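Local coordinates for protein ureidoglycolate hydrolase (Arabidopsis thaliana, PDB 4PXE) that hydrolyses (S)-ureidoglycolate to glyoxylate, ammonium and carbon dioxide with two manganese ions per subunit, completing purine breakdown without releasing urea, at residues A[101-106]-A[136-141]; A[222-227]-A[356-361]; A[365-370]-A[413-418]; A[376-381]-A[389-394]. All blocks are in the same frame, centred on the assembly; numbering follows the deposited sequence.

Interaction 1. Residues A[101-106]-A[136-141]. With MN (manganese (II) ion), chain D; MN (manganese (II) ion), chain C; GLV (glyoxylic acid), chain E.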
loop_
_atom_site.group_PDB
_atom_site.type_symbol
_atom_site.label_atom_id
_atom_site.label_comp_id
_atom_site.label_asym_id
_atom_site.label_seq_id
_atom_site.Cartn_x
_atom_site.Cartn_y
_atom_site.Cartn_z
ATOM N N LYS A 101 -21.403 4.279 -9.789
ATOM C CA LYS A 101 -21.848 3.750 -11.079
ATOM C C LYS A 101 -22.241 4.838 -12.088
ATOM O O LYS A 101 -22.589 4.527 -13.226
ATOM C CB LYS A 101 -23.083 2.847 -10.895
ATOM C CG LYS A 101 -22.991 1.791 -9.801
ATOM C CD LYS A 101 -24.231 0.877 -9.792
ATOM C CE LYS A 101 -25.538 1.611 -9.530
ATOM N NZ LYS A 101 -26.664 0.629 -9.283
ATOM N N TYR A 102 -22.199 6.101 -11.671
ATOM C CA TYR A 102 -22.786 7.200 -12.457
ATOM C C TYR A 102 -21.758 8.169 -13.044
ATOM O O TYR A 102 -21.971 8.727 -14.128
ATOM C CB TYR A 102 -23.830 7.962 -11.613
ATOM C CG TYR A 102 -24.983 7.092 -11.166
ATOM C CD1 TYR A 102 -26.140 6.990 -11.937
ATOM C CD2 TYR A 102 -24.909 6.367 -9.979
ATOM C CE1 TYR A 102 -27.189 6.176 -11.541
ATOM C CE2 TYR A 102 -25.951 5.557 -9.576
ATOM C CZ TYR A 102 -27.089 5.471 -10.363
ATOM O OH TYR A 102 -28.137 4.657 -9.968
ATOM N N ASP A 103 -20.649 8.351 -12.335
ATOM C CA ASP A 103 -19.570 9.217 -12.801
ATOM C C ASP A 103 -19.096 8.765 -14.181
ATOM O O ASP A 103 -18.739 7.606 -14.370
ATOM C CB ASP A 103 -18.438 9.156 -11.775
ATOM C CG ASP A 103 -17.257 9.983 -12.159
ATOM O OD1 ASP A 103 -17.384 10.899 -12.979
ATOM O OD2 ASP A 103 -16.175 9.721 -11.614
ATOM N N GLY A 104 -19.140 9.671 -15.156
ATOM C CA GLY A 104 -18.760 9.348 -16.529
ATOM C C GLY A 104 -19.799 8.556 -17.313
ATOM O O GLY A 104 -20.188 8.921 -18.437
ATOM N N VAL A 105 -20.243 7.457 -16.707
ATOM C CA VAL A 105 -21.141 6.525 -17.383
ATOM C C VAL A 105 -22.425 7.201 -17.870
ATOM O O VAL A 105 -22.877 6.935 -18.984
ATOM C CB VAL A 105 -21.472 5.314 -16.487
ATOM C CG1 VAL A 105 -22.441 4.386 -17.189
ATOM C CG2 VAL A 105 -20.199 4.553 -16.132
ATOM N N VAL A 106 -22.991 8.098 -17.066
ATOM C CA VAL A 106 -24.207 8.800 -17.495
ATOM C C VAL A 106 -24.020 9.546 -18.818
ATOM O O VAL A 106 -24.906 9.513 -19.678
ATOM C CB VAL A 106 -24.729 9.768 -16.413
ATOM C CG1 VAL A 106 -25.846 10.659 -16.966
ATOM C CG2 VAL A 106 -25.202 8.984 -15.175
ATOM N N SER A 136 -9.929 6.904 -21.371
ATOM C CA SER A 136 -9.792 6.934 -19.919
ATOM C C SER A 136 -9.765 8.387 -19.507
ATOM O O SER A 136 -9.146 9.209 -20.188
ATOM C CB SER A 136 -8.489 6.255 -19.486
ATOM O OG SER A 136 -8.128 6.647 -18.173
ATOM N N GLU A 137 -10.425 8.712 -18.396
ATOM C CA GLU A 137 -10.385 10.066 -17.864
ATOM C C GLU A 137 -9.748 10.093 -16.477
ATOM O O GLU A 137 -9.217 11.120 -16.048
ATOM C CB GLU A 137 -11.802 10.659 -17.829
ATOM C CG GLU A 137 -11.873 12.111 -17.385
ATOM C CD GLU A 137 -12.092 12.284 -15.899
ATOM O OE1 GLU A 137 -12.367 11.289 -15.183
ATOM O OE2 GLU A 137 -11.972 13.442 -15.438
ATOM N N GLU A 138 -9.825 8.975 -15.759
ATOM C CA GLU A 138 -9.302 8.923 -14.391
ATOM C C GLU A 138 -7.795 8.653 -14.370
ATOM O O GLU A 138 -7.284 7.944 -15.235
ATOM C CB GLU A 138 -10.058 7.881 -13.566
ATOM C CG GLU A 138 -11.557 8.146 -13.498
ATOM C CD GLU A 138 -11.931 9.205 -12.506
ATOM O OE1 GLU A 138 -11.071 9.972 -12.019
ATOM O OE2 GLU A 138 -13.141 9.248 -12.197
ATOM N N PRO A 139 -7.076 9.227 -13.387
ATOM C CA PRO A 139 -5.606 9.126 -13.359
ATOM C C PRO A 139 -5.093 7.849 -12.698
ATOM O O PRO A 139 -3.887 7.729 -12.468
ATOM C CB PRO A 139 -5.201 10.338 -12.514
ATOM C CG PRO A 139 -6.334 10.499 -11.554
ATOM C CD PRO A 139 -7.577 10.188 -12.384
ATOM N N THR A 140 -5.983 6.910 -12.402
ATOM C CA THR A 140 -5.660 5.732 -11.584
ATOM C C THR A 140 -4.429 4.933 -12.016
ATOM O O THR A 140 -3.563 4.616 -11.189
ATOM C CB THR A 140 -6.859 4.763 -11.542
ATOM O OG1 THR A 140 -8.033 5.499 -11.177
ATOM C CG2 THR A 140 -6.631 3.638 -10.523
ATOM N N ARG A 141 -4.360 4.581 -13.295
ATOM C CA ARG A 141 -3.336 3.630 -13.706
ATOM C C ARG A 141 -1.958 4.254 -13.902
ATOM O O ARG A 141 -0.975 3.733 -13.381
ATOM C CB ARG A 141 -3.747 2.881 -14.972
ATOM C CG ARG A 141 -2.762 1.771 -15.303
ATOM C CD ARG A 141 -3.346 0.702 -16.218
ATOM N NE ARG A 141 -2.402 -0.411 -16.314
ATOM C CZ ARG A 141 -2.640 -1.567 -16.921
ATOM N NH1 ARG A 141 -3.800 -1.790 -17.532
ATOM N NH2 ARG A 141 -1.694 -2.505 -16.922
HETATM MN MN MN D . -14.314 10.904 -11.461
HETATM MN MN MN C . -16.273 12.027 -14.495
HETATM C C1 GLV E . -11.938 13.335 -12.015
HETATM O O1 GLV E . -12.688 13.834 -13.068
HETATM C C2 GLV E . -11.706 14.310 -10.916
HETATM O O2 GLV E . -12.200 15.480 -11.015
HETATM O O3 GLV E . -11.028 13.965 -9.903
HETATM O O HOH W 1 -14.343 11.574 -13.495
HETATM O O HOH W 2 -15.547 13.478 -16.024
HETATM O O HOH W 3 -15.803 14.022 -13.102
HETATM O O HOH W 4 -14.877 12.568 -10.950
#
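D103 and E138 meet from opposite directions over a manganese ion, and this case illustrates how a shared metal ion can hold two acid groups side by side. D103 OD2 lies 3.1 Å from E138 OE2; both oxygens bind the manganese of chain D, whose charge probably offsets their repulsion. With CG anti to the backbone N (chi1 179°), the D103 side chain leaves CB straight for the metals. CG then sits almost midway between the two ions, and the carboxylate divides its oxygens: OD1 reaches the manganese of chain C at 2.2 Å, while OD2 takes that of chain D at the same length. The carboxylate planes of D103 and E138 stand 84° apart, nearly perpendicular. E138 spends only OE2 on the metal, at 2.2 Å; its OE1 accepts a hydrogen bond from N294 ND2 of the second subunit, which, with the metal bond, probably holds the group's rotation. Between the ions sits a bridging water, 2.1 Å from the manganese of chain D, which donates to E137 OE1 at 2.6 Å and also to glyoxylate O1. E137 comes from beside E138, its chain bent at chi2, and places OE2 just 2.5 Å from glyoxylate O1. H92 and H208 complete the protein ligands of the chain C ion, and H402 joins D103 and E138 on the other. An aspartate and a water shared by two metals, with neighbouring glutamates facing the metal and the bound product glyoxylate, form the dinuclear active site characteristic of the peptidase M20 family.

Interaction 2. Residues A[222-227]-A[356-361]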
loop_
_atom_site.group_PDB
_atom_site.type_symbol
_atom_site.label_atom_id
_atom_site.label_comp_id
_atom_site.label_asym_id
_atom_site.label_seq_id
_atom_site.Cartn_x
_atom_site.Cartn_y
_atom_site.Cartn_z
ATOM N N ILE A 222 -31.342 21.126 -13.793
ATOM C CA ILE A 222 -30.224 21.172 -14.729
ATOM C C ILE A 222 -29.222 22.247 -14.347
ATOM O O ILE A 222 -29.597 23.370 -14.030
ATOM C CB ILE A 222 -30.734 21.494 -16.167
ATOM C CG1 ILE A 222 -31.636 20.377 -16.694
ATOM C CG2 ILE A 222 -29.573 21.746 -17.124
ATOM C CD1 ILE A 222 -30.918 19.060 -16.962
ATOM N N GLY A 223 -27.942 21.897 -14.359
ATOM C CA GLY A 223 -26.892 22.893 -14.239
ATOM C C GLY A 223 -26.264 23.181 -15.589
ATOM O O GLY A 223 -25.865 22.265 -16.313
ATOM N N VAL A 224 -26.212 24.454 -15.955
ATOM C CA VAL A 224 -25.530 24.841 -17.176
ATOM C C VAL A 224 -24.136 25.296 -16.783
ATOM O O VAL A 224 -23.967 26.312 -16.109
ATOM C CB VAL A 224 -26.300 25.945 -17.915
ATOM C CG1 VAL A 224 -25.541 26.388 -19.152
ATOM C CG2 VAL A 224 -27.705 25.456 -18.275
ATOM N N VAL A 225 -23.135 24.502 -17.152
ATOM C CA VAL A 225 -21.787 24.712 -16.628
ATOM C C VAL A 225 -21.063 25.817 -17.392
ATOM O O VAL A 225 -20.981 25.778 -18.619
ATOM C CB VAL A 225 -20.974 23.409 -16.690
ATOM C CG1 VAL A 225 -19.518 23.644 -16.266
ATOM C CG2 VAL A 225 -21.633 22.352 -15.821
ATOM N N THR A 226 -20.522 26.787 -16.664
ATOM C CA THR A 226 -19.898 27.941 -17.309
ATOM C C THR A 226 -18.367 27.915 -17.300
ATOM O O THR A 226 -17.721 28.621 -18.069
ATOM C CB THR A 226 -20.358 29.248 -16.649
ATOM O OG1 THR A 226 -19.895 29.285 -15.298
ATOM C CG2 THR A 226 -21.888 29.359 -16.663
ATOM N N ALA A 227 -17.786 27.107 -16.422
ATOM C CA ALA A 227 -16.339 27.033 -16.304
ATOM C C ALA A 227 -15.980 25.770 -15.542
ATOM O O ALA A 227 -16.813 25.208 -14.835
ATOM C CB ALA A 227 -15.799 28.262 -15.568
ATOM N N LYS A 356 -25.850 29.268 -24.193
ATOM C CA LYS A 356 -27.113 29.826 -24.637
ATOM C C LYS A 356 -28.061 28.729 -25.111
ATOM O O LYS A 356 -29.223 28.695 -24.700
ATOM C CB LYS A 356 -26.854 30.826 -25.764
ATOM C CG LYS A 356 -28.100 31.474 -26.340
ATOM C CD LYS A 356 -27.700 32.410 -27.480
ATOM C CE LYS A 356 -28.883 33.180 -28.042
ATOM N NZ LYS A 356 -29.791 32.319 -28.835
ATOM N N LYS A 357 -27.568 27.835 -25.965
ATOM C CA LYS A 357 -28.395 26.767 -26.530
ATOM C C LYS A 357 -28.864 25.803 -25.440
ATOM O O LYS A 357 -30.013 25.357 -25.442
ATOM C CB LYS A 357 -27.634 25.973 -27.593
ATOM C CG LYS A 357 -27.446 26.660 -28.930
ATOM C CD LYS A 357 -28.718 26.680 -29.755
ATOM C CE LYS A 357 -28.411 27.139 -31.166
ATOM N NZ LYS A 357 -29.596 27.769 -31.792
ATOM N N MET A 358 -27.967 25.474 -24.515
ATOM C CA MET A 358 -28.314 24.583 -23.411
ATOM C C MET A 358 -29.410 25.169 -22.517
ATOM O O MET A 358 -30.359 24.472 -22.134
ATOM C CB MET A 358 -27.072 24.257 -22.574
ATOM C CG MET A 358 -26.046 23.348 -23.242
ATOM S SD MET A 358 -24.707 22.998 -22.086
ATOM C CE MET A 358 -25.657 23.196 -20.652
ATOM N N ALA A 359 -29.279 26.445 -22.171
ATOM C CA ALA A 359 -30.287 27.112 -21.358
ATOM C C ALA A 359 -31.634 27.186 -22.080
ATOM O O ALA A 359 -32.685 26.969 -21.470
ATOM C CB ALA A 359 -29.815 28.494 -20.942
ATOM N N GLU A 360 -31.592 27.466 -23.380
ATOM C CA GLU A 360 -32.801 27.481 -24.202
ATOM C C GLU A 360 -33.459 26.114 -24.235
ATOM O O GLU A 360 -34.680 26.010 -24.112
ATOM C CB GLU A 360 -32.498 27.971 -25.623
ATOM C CG GLU A 360 -32.228 29.468 -25.675
ATOM C CD GLU A 360 -31.627 29.941 -26.989
ATOM O OE1 GLU A 360 -31.368 29.113 -27.893
ATOM O OE2 GLU A 360 -31.406 31.168 -27.099
ATOM N N ALA A 361 -32.654 25.066 -24.394
ATOM C CA ALA A 361 -33.187 23.709 -24.428
ATOM C C ALA A 361 -33.874 23.354 -23.112
ATOM O O ALA A 361 -34.990 22.829 -23.115
ATOM C CB ALA A 361 -32.089 22.711 -24.758
#
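V224 and M358 carry the apolar part of this contact, a strand residue and a helix residue whose side chains run antiparallel alongside one another. The methyl CE of M358 does the touching: it lies against CA, CB and both methyls of the valine, 3.8 Å from V224 CA and closest to V224 CG1, at 3.5 Å. M358 runs out extended through chi2 (-177°), then turns at an almost eclipsed chi3 of 27°, which swings CE onto V224. The same methyl also packs on I392 of strand 389-394. Beside it, A359 comes nearest with its backbone, A359 N being 4.3 Å from V224 CG2.

At the level of the backbone the pair is a helix laid against a sheet in the alpha/beta catalytic domain of an M20 enzyme. The short axes approach to 8.9 Å and run nearly antiparallel, at 171°. Strand 222-239 continues from here towards the region that mediates dimerization, whereas helix 352-364 follows the chain's return from it.

Polar bonding stays within each partner or goes to its neighbours. The strand gives its backbone groups to K370 and M372 along one edge and to F393 and M391 along the other. On the helix, the K356 side chain starts away from the strand and forms a salt bridge one turn on, K356 NZ to E360 OE2 at 2.6 Å, using the syn lone pair of the carboxylate.

Interaction 3. Residues A[365-370]-A[413-418]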
loop_
_atom_site.group_PDB
_atom_site.type_symbol
_atom_site.label_atom_id
_atom_site.label_comp_id
_atom_site.label_asym_id
_atom_site.label_seq_id
_atom_site.Cartn_x
_atom_site.Cartn_y
_atom_site.Cartn_z
ATOM N N LEU A 365 -37.978 22.644 -22.460
ATOM C CA LEU A 365 -38.403 21.370 -21.874
ATOM C C LEU A 365 -39.064 21.563 -20.520
ATOM O O LEU A 365 -39.358 20.582 -19.819
ATOM C CB LEU A 365 -37.201 20.426 -21.734
ATOM C CG LEU A 365 -36.685 19.890 -23.069
ATOM C CD1 LEU A 365 -35.262 19.351 -22.922
ATOM C CD2 LEU A 365 -37.625 18.807 -23.586
ATOM N N ASN A 366 -39.270 22.821 -20.138
ATOM C CA ASN A 366 -39.886 23.165 -18.855
ATOM C C ASN A 366 -39.074 22.648 -17.671
ATOM O O ASN A 366 -39.625 22.237 -16.650
ATOM C CB ASN A 366 -41.334 22.651 -18.781
ATOM C CG ASN A 366 -42.211 23.233 -19.869
ATOM O OD1 ASN A 366 -42.805 22.505 -20.665
ATOM N ND2 ASN A 366 -42.292 24.552 -19.911
ATOM N N LEU A 367 -37.755 22.677 -17.823
ATOM C CA LEU A 367 -36.839 22.235 -16.774
ATOM C C LEU A 367 -36.169 23.438 -16.136
ATOM O O LEU A 367 -35.728 24.350 -16.830
ATOM C CB LEU A 367 -35.778 21.297 -17.350
ATOM C CG LEU A 367 -36.305 19.977 -17.920
ATOM C CD1 LEU A 367 -35.217 19.227 -18.649
ATOM C CD2 LEU A 367 -36.895 19.106 -16.811
ATOM N N SER A 368 -36.102 23.447 -14.811
ATOM C CA SER A 368 -35.449 24.539 -14.109
ATOM C C SER A 368 -33.930 24.374 -14.190
ATOM O O SER A 368 -33.416 23.250 -14.268
ATOM C CB SER A 368 -35.897 24.575 -12.654
ATOM O OG SER A 368 -35.542 23.366 -11.998
ATOM N N HIS A 369 -33.210 25.490 -14.173
ATOM C CA HIS A 369 -31.763 25.430 -14.353
ATOM C C HIS A 369 -31.065 26.630 -13.751
ATOM O O HIS A 369 -31.694 27.656 -13.488
ATOM C CB HIS A 369 -31.415 25.311 -15.835
ATOM C CG HIS A 369 -32.130 26.301 -16.700
ATOM N ND1 HIS A 369 -31.560 27.488 -17.101
ATOM C CD2 HIS A 369 -33.383 26.289 -17.216
ATOM C CE1 HIS A 369 -32.423 28.159 -17.845
ATOM N NE2 HIS A 369 -33.537 27.451 -17.931
ATOM N N LYS A 370 -29.768 26.480 -13.495
ATOM C CA LYS A 370 -28.951 27.609 -13.086
ATOM C C LYS A 370 -27.571 27.480 -13.699
ATOM O O LYS A 370 -27.175 26.400 -14.130
ATOM C CB LYS A 370 -28.836 27.689 -11.564
ATOM C CG LYS A 370 -27.863 26.677 -10.975
ATOM C CD LYS A 370 -27.718 26.820 -9.461
ATOM C CE LYS A 370 -27.081 28.145 -9.080
ATOM N NZ LYS A 370 -26.897 28.274 -7.611
ATOM N N MET A 413 -31.528 11.555 -14.738
ATOM C CA MET A 413 -30.803 11.172 -15.938
ATOM C C MET A 413 -31.616 11.447 -17.197
ATOM O O MET A 413 -31.086 11.986 -18.170
ATOM C CB MET A 413 -30.380 9.707 -15.876
ATOM C CG MET A 413 -29.379 9.422 -14.765
ATOM S SD MET A 413 -28.715 7.734 -14.812
ATOM C CE MET A 413 -30.168 6.783 -14.343
ATOM N N ALA A 414 -32.894 11.068 -17.191
ATOM C CA ALA A 414 -33.747 11.284 -18.353
ATOM C C ALA A 414 -33.839 12.763 -18.705
ATOM O O ALA A 414 -33.812 13.115 -19.885
ATOM C CB ALA A 414 -35.132 10.700 -18.104
ATOM N N ASN A 415 -33.952 13.632 -17.700
ATOM C CA ASN A 415 -34.007 15.076 -17.973
ATOM C C ASN A 415 -32.710 15.583 -18.603
ATOM O O ASN A 415 -32.731 16.383 -19.551
ATOM C CB ASN A 415 -34.312 15.869 -16.701
ATOM C CG ASN A 415 -35.744 15.725 -16.270
ATOM O OD1 ASN A 415 -36.599 15.344 -17.062
ATOM N ND2 ASN A 415 -36.019 16.037 -15.009
ATOM N N GLY A 416 -31.578 15.115 -18.085
ATOM C CA GLY A 416 -30.288 15.423 -18.676
ATOM C C GLY A 416 -30.194 14.940 -20.111
ATOM O O GLY A 416 -29.693 15.650 -20.982
ATOM N N VAL A 417 -30.675 13.725 -20.365
ATOM C CA VAL A 417 -30.691 13.171 -21.716
ATOM C C VAL A 417 -31.559 14.013 -22.654
ATOM O O VAL A 417 -31.175 14.264 -23.802
ATOM C CB VAL A 417 -31.152 11.690 -21.719
ATOM C CG1 VAL A 417 -31.436 11.204 -23.142
ATOM C CG2 VAL A 417 -30.096 10.800 -21.049
ATOM N N LYS A 418 -32.706 14.478 -22.172
ATOM C CA LYS A 418 -33.562 15.317 -23.007
ATOM C C LYS A 418 -32.885 16.631 -23.357
ATOM O O LYS A 418 -32.950 17.065 -24.511
ATOM C CB LYS A 418 -34.899 15.586 -22.322
ATOM C CG LYS A 418 -35.810 14.375 -22.238
ATOM C CD LYS A 418 -37.052 14.720 -21.439
ATOM C CE LYS A 418 -37.967 13.527 -21.305
ATOM N NZ LYS A 418 -39.043 13.785 -20.312
#
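V417 N bonds M413 O at 2.8 Å, and K418 N bonds A414 O at 2.9 Å; these are i to i+4 bonds in the turn of helix 410-429 that carries N415 and K418, the residues that L367 and L365 meet. L367 brings both methyls to N415: CD2 sits against the amide, 3.6 Å from N415 CG, with the side-chain nitrogen and oxygen only slightly farther off, while CD1 lies over the N415 backbone O and CB, 3.9 Å from the O. N415 keeps its polar use elsewhere, ND2 giving a weak hydrogen bond to E411 in its own helix. The two leucines flank N366, which at positive phi (61°) is the C-prime residue of the Schellman motif ending helix 352-364, and L367 N bonds back to A362 O. The reversal sends the chain into strand 369-374 and presents L367 to the neighbouring helix 410-429. With L367 cut back to an alanine, a gap would probably open beside the N415 amide, leaving the weak bond to E411 as its main restraint among the contacts described. L365 uses one branch, CD1, placed 3.8 Å from K418 CB and 3.6 Å from K418 O, and it extends its packing to V419 and L422. From CB onward K418 runs extended, so that NZ ends far from L365.

Interaction 4. Residues A[376-381]-A[389-394]. With GLV (glyoxylic acid), chain E.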
loop_
_atom_site.group_PDB
_atom_site.type_symbol
_atom_site.label_atom_id
_atom_site.label_comp_id
_atom_site.label_asym_id
_atom_site.label_seq_id
_atom_site.Cartn_x
_atom_site.Cartn_y
_atom_site.Cartn_z
ATOM N N ALA A 376 -14.958 19.412 -10.111
ATOM C CA ALA A 376 -14.289 18.292 -10.753
ATOM C C ALA A 376 -13.730 18.727 -12.097
ATOM O O ALA A 376 -14.218 19.684 -12.706
ATOM C CB ALA A 376 -15.271 17.142 -10.942
ATOM N N TYR A 377 -12.703 18.031 -12.575
ATOM C CA TYR A 377 -12.319 18.198 -13.977
ATOM C C TYR A 377 -12.996 17.117 -14.811
ATOM O O TYR A 377 -13.603 16.177 -14.268
ATOM C CB TYR A 377 -10.782 18.219 -14.169
ATOM C CG TYR A 377 -10.063 17.011 -13.598
ATOM C CD1 TYR A 377 -9.404 17.069 -12.362
ATOM C CD2 TYR A 377 -10.046 15.804 -14.293
ATOM C CE1 TYR A 377 -8.755 15.943 -11.838
ATOM C CE2 TYR A 377 -9.408 14.687 -13.785
ATOM C CZ TYR A 377 -8.760 14.759 -12.570
ATOM O OH TYR A 377 -8.134 13.635 -12.067
ATOM N N HIS A 378 -12.931 17.275 -16.130
ATOM C CA HIS A 378 -13.637 16.411 -17.066
ATOM C C HIS A 378 -12.899 16.441 -18.386
ATOM O O HIS A 378 -12.096 17.336 -18.623
ATOM C CB HIS A 378 -15.046 16.945 -17.327
ATOM C CG HIS A 378 -15.890 17.086 -16.102
ATOM N ND1 HIS A 378 -16.564 16.025 -15.531
ATOM C CD2 HIS A 378 -16.201 18.172 -15.357
ATOM C CE1 HIS A 378 -17.245 16.454 -14.486
ATOM N NE2 HIS A 378 -17.045 17.754 -14.360
ATOM N N ASP A 379 -13.216 15.509 -19.273
ATOM C CA ASP A 379 -12.720 15.579 -20.646
ATOM C C ASP A 379 -13.058 16.900 -21.338
ATOM O O ASP A 379 -12.304 17.362 -22.193
ATOM C CB ASP A 379 -13.240 14.388 -21.449
ATOM C CG ASP A 379 -12.647 13.077 -20.955
ATOM O OD1 ASP A 379 -11.409 12.958 -21.034
ATOM O OD2 ASP A 379 -13.390 12.188 -20.477
ATOM N N SER A 380 -14.177 17.508 -20.955
ATOM C CA SER A 380 -14.565 18.828 -21.454
ATOM C C SER A 380 -13.458 19.870 -21.268
ATOM O O SER A 380 -13.339 20.798 -22.069
ATOM C CB SER A 380 -15.842 19.294 -20.746
ATOM O OG SER A 380 -16.970 18.539 -21.158
ATOM N N LEU A 381 -12.646 19.723 -20.223
ATOM C CA LEU A 381 -11.589 20.692 -19.941
ATOM C C LEU A 381 -10.609 20.764 -21.113
ATOM O O LEU A 381 -10.141 21.848 -21.484
ATOM C CB LEU A 381 -10.847 20.310 -18.653
ATOM C CG LEU A 381 -9.681 21.207 -18.235
ATOM C CD1 LEU A 381 -10.161 22.617 -18.005
ATOM C CD2 LEU A 381 -9.041 20.659 -16.977
ATOM N N MET A 389 -17.121 24.433 -26.093
ATOM C CA MET A 389 -17.485 23.384 -25.149
ATOM C C MET A 389 -18.610 23.827 -24.226
ATOM O O MET A 389 -18.752 25.009 -23.915
ATOM C CB MET A 389 -16.235 23.010 -24.333
ATOM C CG MET A 389 -16.451 22.060 -23.139
ATOM S SD MET A 389 -17.029 22.871 -21.627
ATOM C CE MET A 389 -15.572 23.788 -21.112
ATOM N N GLY A 390 -19.396 22.863 -23.761
ATOM C CA GLY A 390 -20.305 23.111 -22.659
ATOM C C GLY A 390 -20.571 21.819 -21.923
ATOM O O GLY A 390 -20.294 20.736 -22.452
ATOM N N MET A 391 -21.118 21.931 -20.718
ATOM C CA MET A 391 -21.518 20.753 -19.949
ATOM C C MET A 391 -22.916 20.931 -19.391
ATOM O O MET A 391 -23.297 22.025 -18.975
ATOM C CB MET A 391 -20.562 20.476 -18.780
ATOM C CG MET A 391 -19.114 20.238 -19.167
ATOM S SD MET A 391 -18.164 19.633 -17.744
ATOM C CE MET A 391 -18.918 18.013 -17.555
ATOM N N ILE A 392 -23.660 19.830 -19.356
ATOM C CA ILE A 392 -24.954 19.764 -18.692
ATOM C C ILE A 392 -24.769 18.942 -17.413
ATOM O O ILE A 392 -24.393 17.772 -17.491
ATOM C CB ILE A 392 -25.952 19.015 -19.581
ATOM C CG1 ILE A 392 -26.123 19.720 -20.936
ATOM C CG2 ILE A 392 -27.316 18.893 -18.898
ATOM C CD1 ILE A 392 -26.751 18.838 -21.969
ATOM N N PHE A 393 -25.024 19.548 -16.257
ATOM C CA PHE A 393 -25.053 18.827 -14.978
ATOM C C PHE A 393 -26.475 18.379 -14.634
ATOM O O PHE A 393 -27.447 19.117 -14.858
ATOM C CB PHE A 393 -24.577 19.723 -13.832
ATOM C CG PHE A 393 -23.080 19.776 -13.634
ATOM C CD1 PHE A 393 -22.200 18.906 -14.289
ATOM C CD2 PHE A 393 -22.566 20.704 -12.745
ATOM C CE1 PHE A 393 -20.814 18.994 -14.035
ATOM C CE2 PHE A 393 -21.204 20.783 -12.495
ATOM C CZ PHE A 393 -20.339 19.931 -13.145
ATOM N N ILE A 394 -26.579 17.179 -14.074
ATOM C CA ILE A 394 -27.818 16.726 -13.446
ATOM C C ILE A 394 -27.578 16.550 -11.941
ATOM O O ILE A 394 -26.440 16.412 -11.488
ATOM C CB ILE A 394 -28.338 15.412 -14.061
ATOM C CG1 ILE A 394 -27.311 14.289 -13.890
ATOM C CG2 ILE A 394 -28.718 15.608 -15.523
ATOM C CD1 ILE A 394 -27.837 12.939 -14.389
HETATM C C1 GLV E . -11.938 13.335 -12.015
HETATM O O1 GLV E . -12.688 13.834 -13.068
HETATM C C2 GLV E . -11.706 14.310 -10.916
HETATM O O2 GLV E . -12.200 15.480 -11.015
HETATM O O3 GLV E . -11.028 13.965 -9.903
#
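H378 and M391 are brought together by complementary turns: H378 holds CG anti to its carbonyl carbon (chi1 -58°), and M391, extended up to SD, bends at chi3 (68°) to lay its methyl on the imidazole. The contact joins strand 389-394 of the catalytic-domain sheet in this M20 enzyme to the substrate-binding loop and the start of helix 379-383. M391 CE stands 3.5 Å from the centroid of the H378 ring and 10° off its normal, a CH-pi contact over the face, while SD comes in obliquely, 3.4 Å from H378 CD2. F393 turns its edge to the same ring, with CE1 4.0 Å from H378 NE2, a nitrogen hydrogen-bonded to S374. Because it meets the metal ligand H208 edge-to-face, H378 is a second-shell residue of the manganese site; M391, which also touches H208, and F393 back its ring. On the loop's other side, Y377 carries the ligand: its backbone N donates to glyoxylate O2 at 3.0 Å, and glyoxylate lies over one ring face, C1 3.4 Å from Y377 CE2. Replacing Y377 with a serine would probably strip the flat cover from glyoxylate and leave it freer to shift. At the helix end of the contact, S380 OG, bonded to E206, touches M391 CG, and the S380 carbonyl O rests 3.5 Å from M389 CG.

In the fold
All four contacts belong to the catalytic domain. Along the chain, interaction 1 closes before interaction 2 opens, interaction 3 follows, and interaction 4 is nested within the loop that interaction 3 closes. Strands 369-374, 222-239 and 389-394 lie side by side, so interactions 2, 3 and 4 share one sheet; centre to centre, interaction 2 is about 10 Å from interaction 3 and about 11 Å from interaction 4. Interaction 1 lies about 13 Å from interaction 4, centre to centre, and both touch glyoxylate and the second subunit. Interactions 2 and 3, with centres about 23 Å from that of interaction 1, set helices 352-364 and 410-429 against the sheet, whose strand 389-394 backs the active-site residue H378.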